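Local coordinates for protein citrinin polyketide synthase (PDB 5MPT) that builds the keto-aldehyde precursor of the mycotoxin citrinin as a non-reducing polyketide synthase, and is represented here by its C-methyltransferase domain, at residues A[59-63]-A[149-154]. Residues are numbered along the deposited sequence; the frame is centred on the assembly and turned at random.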
ATOM      1  N   ALA A  59      -0.661 -22.585 -12.475  1.00 24.80           N
ATOM      2  CA  ALA A  59      -0.917 -21.837 -13.701  1.00 24.11           C
ATOM      3  C   ALA A  59       0.022 -22.279 -14.822  1.00 25.10           C
ATOM      4  O   ALA A  59      -0.375 -22.401 -15.989  1.00 25.35           O
ATOM      5  CB  ALA A  59      -0.781 -20.335 -13.407  1.00 22.63           C
ATOM      6  N   PHE A  60       1.285 -22.500 -14.481  1.00 25.08           N
ATOM      7  CA  PHE A  60       2.271 -22.924 -15.458  1.00 24.54           C
ATOM      8  C   PHE A  60       1.895 -24.272 -16.072  1.00 24.05           C
ATOM      9  O   PHE A  60       1.949 -24.460 -17.303  1.00 23.23           O
ATOM     10  CB  PHE A  60       3.623 -22.983 -14.756  1.00 26.61           C
ATOM     11  CG  PHE A  60       4.365 -21.697 -14.785  1.00 25.59           C
ATOM     12  CD1 PHE A  60       3.697 -20.480 -14.669  1.00 23.62           C
ATOM     13  CD2 PHE A  60       5.736 -21.688 -14.947  1.00 27.32           C
ATOM     14  CE1 PHE A  60       4.382 -19.295 -14.733  1.00 23.60           C
ATOM     15  CE2 PHE A  60       6.425 -20.482 -14.992  1.00 25.06           C
ATOM     16  CZ  PHE A  60       5.756 -19.303 -14.894  1.00 23.57           C
ATOM     17  N   GLU A  61       1.475 -25.211 -15.232  1.00 24.38           N
ATOM     18  CA  GLU A  61       1.011 -26.508 -15.709  1.00 28.64           C
ATOM     19  C   GLU A  61      -0.163 -26.328 -16.681  1.00 27.81           C
ATOM     20  O   GLU A  61      -0.198 -26.923 -17.780  1.00 25.44           O
ATOM     21  CB  GLU A  61       0.630 -27.348 -14.469  1.00 36.45           C
ATOM     22  CG  GLU A  61       0.714 -28.886 -14.552  1.00 47.14           C
ATOM     23  CD  GLU A  61       2.069 -29.414 -15.013  1.00 51.95           C
ATOM     24  OE1 GLU A  61       2.159 -29.808 -16.186  1.00 55.24           O
ATOM     25  OE2 GLU A  61       3.034 -29.432 -14.220  1.00 50.18           O
ATOM     26  N   GLN A  62      -1.121 -25.483 -16.291  1.00 28.17           N
ATOM     27  CA  GLN A  62      -2.267 -25.170 -17.138  1.00 26.82           C
ATOM     28  C   GLN A  62      -1.847 -24.563 -18.466  1.00 25.83           C
ATOM     29  O   GLN A  62      -2.493 -24.811 -19.499  1.00 28.23           O
ATOM     30  CB  GLN A  62      -3.204 -24.225 -16.385  1.00 27.56           C
ATOM     31  CG  GLN A  62      -3.873 -24.917 -15.207  1.00 28.34           C
ATOM     32  CD  GLN A  62      -4.523 -23.919 -14.250  1.00 28.64           C
ATOM     33  OE1 GLN A  62      -4.517 -22.703 -14.475  1.00 29.77           O
ATOM     34  NE2 GLN A  62      -5.105 -24.440 -13.194  1.00 27.95           N
ATOM     35  N   LEU A  63      -0.754 -23.802 -18.478  1.00 26.13           N
ATOM     36  CA  LEU A  63      -0.269 -23.161 -19.691  1.00 26.28           C
ATOM     37  C   LEU A  63       0.744 -24.015 -20.445  1.00 27.43           C
ATOM     38  O   LEU A  63       1.422 -23.504 -21.336  1.00 27.45           O
ATOM     39  CB  LEU A  63       0.334 -21.791 -19.340  1.00 25.45           C
ATOM     40  CG  LEU A  63      -0.731 -20.811 -18.840  1.00 25.67           C
ATOM     41  CD1 LEU A  63      -0.110 -19.553 -18.246  1.00 25.27           C
ATOM     42  CD2 LEU A  63      -1.684 -20.437 -20.002  1.00 27.96           C
ATOM     43  N   PHE A 149      -4.902 -17.453 -12.191  1.00 25.52           N
ATOM     44  CA  PHE A 149      -3.690 -16.757 -12.611  1.00 22.95           C
ATOM     45  C   PHE A 149      -3.390 -16.981 -14.083  1.00 21.75           C
ATOM     46  O   PHE A 149      -3.029 -16.038 -14.795  1.00 23.98           O
ATOM     47  CB  PHE A 149      -2.503 -17.201 -11.760  1.00 22.21           C
ATOM     48  CG  PHE A 149      -1.301 -16.334 -11.925  1.00 25.45           C
ATOM     49  CD1 PHE A 149      -1.273 -15.081 -11.351  1.00 27.69           C
ATOM     50  CD2 PHE A 149      -0.196 -16.762 -12.626  1.00 25.58           C
ATOM     51  CE1 PHE A 149      -0.188 -14.259 -11.501  1.00 26.74           C
ATOM     52  CE2 PHE A 149       0.906 -15.940 -12.781  1.00 25.89           C
ATOM     53  CZ  PHE A 149       0.909 -14.687 -12.183  1.00 25.01           C
ATOM     54  N   ALA A 150      -3.514 -18.219 -14.563  1.00 22.75           N
ATOM     55  CA  ALA A 150      -3.294 -18.474 -15.982  1.00 24.64           C
ATOM     56  C   ALA A 150      -4.299 -17.699 -16.822  1.00 26.72           C
ATOM     57  O   ALA A 150      -3.935 -17.069 -17.832  1.00 25.61           O
ATOM     58  CB  ALA A 150      -3.362 -19.982 -16.263  1.00 25.11           C
ATOM     59  N   ASP A 151      -5.571 -17.702 -16.415  1.00 27.65           N
ATOM     60  CA  ASP A 151      -6.562 -16.931 -17.163  1.00 27.77           C
ATOM     61  C   ASP A 151      -6.225 -15.441 -17.188  1.00 25.02           C
ATOM     62  O   ASP A 151      -6.420 -14.781 -18.220  1.00 24.98           O
ATOM     63  CB  ASP A 151      -7.959 -17.160 -16.590  1.00 32.46           C
ATOM     64  CG  ASP A 151      -8.538 -18.479 -17.010  1.00 35.77           C
ATOM     65  OD1 ASP A 151      -7.848 -19.183 -17.782  1.00 35.21           O
ATOM     66  OD2 ASP A 151      -9.669 -18.800 -16.591  1.00 38.56           O
ATOM     67  N   CYS A 152      -5.736 -14.882 -16.068  1.00 24.43           N
ATOM     68  CA  CYS A 152      -5.405 -13.456 -16.027  1.00 24.30           C
ATOM     69  C   CYS A 152      -4.219 -13.124 -16.921  1.00 22.94           C
ATOM     70  O   CYS A 152      -4.279 -12.178 -17.709  1.00 24.18           O
ATOM     71  CB  CYS A 152      -5.111 -12.991 -14.587  1.00 27.75           C
ATOM     72  SG  CYS A 152      -6.563 -12.878 -13.576  1.00 28.29           S
ATOM     73  N   ILE A 153      -3.118 -13.869 -16.816  1.00 22.08           N
ATOM     74  CA  ILE A 153      -1.953 -13.430 -17.562  1.00 20.62           C
ATOM     75  C   ILE A 153      -2.137 -13.616 -19.057  1.00 21.74           C
ATOM     76  O   ILE A 153      -1.443 -12.948 -19.820  1.00 21.42           O
ATOM     77  CB  ILE A 153      -0.657 -14.108 -17.109  1.00 18.85           C
ATOM     78  CG1 ILE A 153      -0.680 -15.609 -17.291  1.00 20.89           C
ATOM     79  CG2 ILE A 153      -0.386 -13.787 -15.570  1.00 18.97           C
ATOM     80  CD1 ILE A 153       0.635 -16.289 -16.873  1.00 24.25           C
ATOM     81  N   THR A 154      -3.058 -14.488 -19.500  1.00 24.51           N
ATOM     82  CA  THR A 154      -3.338 -14.631 -20.934  1.00 23.81           C
ATOM     83  C   THR A 154      -4.474 -13.745 -21.427  1.00 25.77           C
ATOM     84  O   THR A 154      -4.670 -13.642 -22.638  1.00 27.83           O
ATOM     85  CB  THR A 154      -3.655 -16.086 -21.272  1.00 24.15           C
ATOM     86  OG1 THR A 154      -4.807 -16.543 -20.557  1.00 24.57           O
ATOM     87  CG2 THR A 154      -2.483 -16.929 -20.950  1.00 22.98           C
TER
HETATM   88  O   HOH W   1      -4.297 -20.568 -12.967  1.00 23.93           O
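Leu-63 turns CG away from its own carbonyl carbon (chi1 -67°), and this carries its two methyls to Ile-153 and Thr-154. Gln-62 starts the same way, then runs extended, which brings OE1 to within 3.5 Å of Ala-150 CB. Gln-62 closes helix 40-62, and Leu-63 is the first residue beyond it to leave helical geometry. That helix lies in the family's helix-turn-helix region, away from the S-adenosyl-L-homocysteine pocket. The end of helix 40-62 packs against the short helix 149-154, with two alanines at the closest approach of the backbones. Ala-59 and Ala-150 have their CB atoms 3.9 Å apart, and their CA atoms are 4.7 Å apart, the closest pair across the two segments. Ala-59 CB also meets the edge of the Phe-149 ring, near the ring plane, at CD2. One face of that ring carries Ile-153 CG2 from the next turn, and the ring also stacks with Phe-325. Leu-63 forks over Ala-150 CB. Its CD1 touches Ile-153 CD1 at 3.6 Å, the two side chains passing at a slant. Leu-63 CD2 meets Thr-154 CG2 tip to tip at 3.7 Å. Met-89 and Ile-92 of helix 86-98 touch Ile-153 and Phe-149, so this third helix lines the same apolar cluster. No direct hydrogen bond joins the two segments. One water bridges them instead: it donates to Gln-62 OE1 at 2.6 Å and accepts from Ala-150 N at 2.9 Å. The polar group of Thr-154 serves its own helix. Ala-150 O is gripped twice, by Thr-154 N and Thr-154 OG1, from opposite faces of the carbonyl plane. The hydroxyl bond, Thr-154 OG1 to Ala-150 O, is 2.9 Å long, with OG1 tilted 25° from that plane.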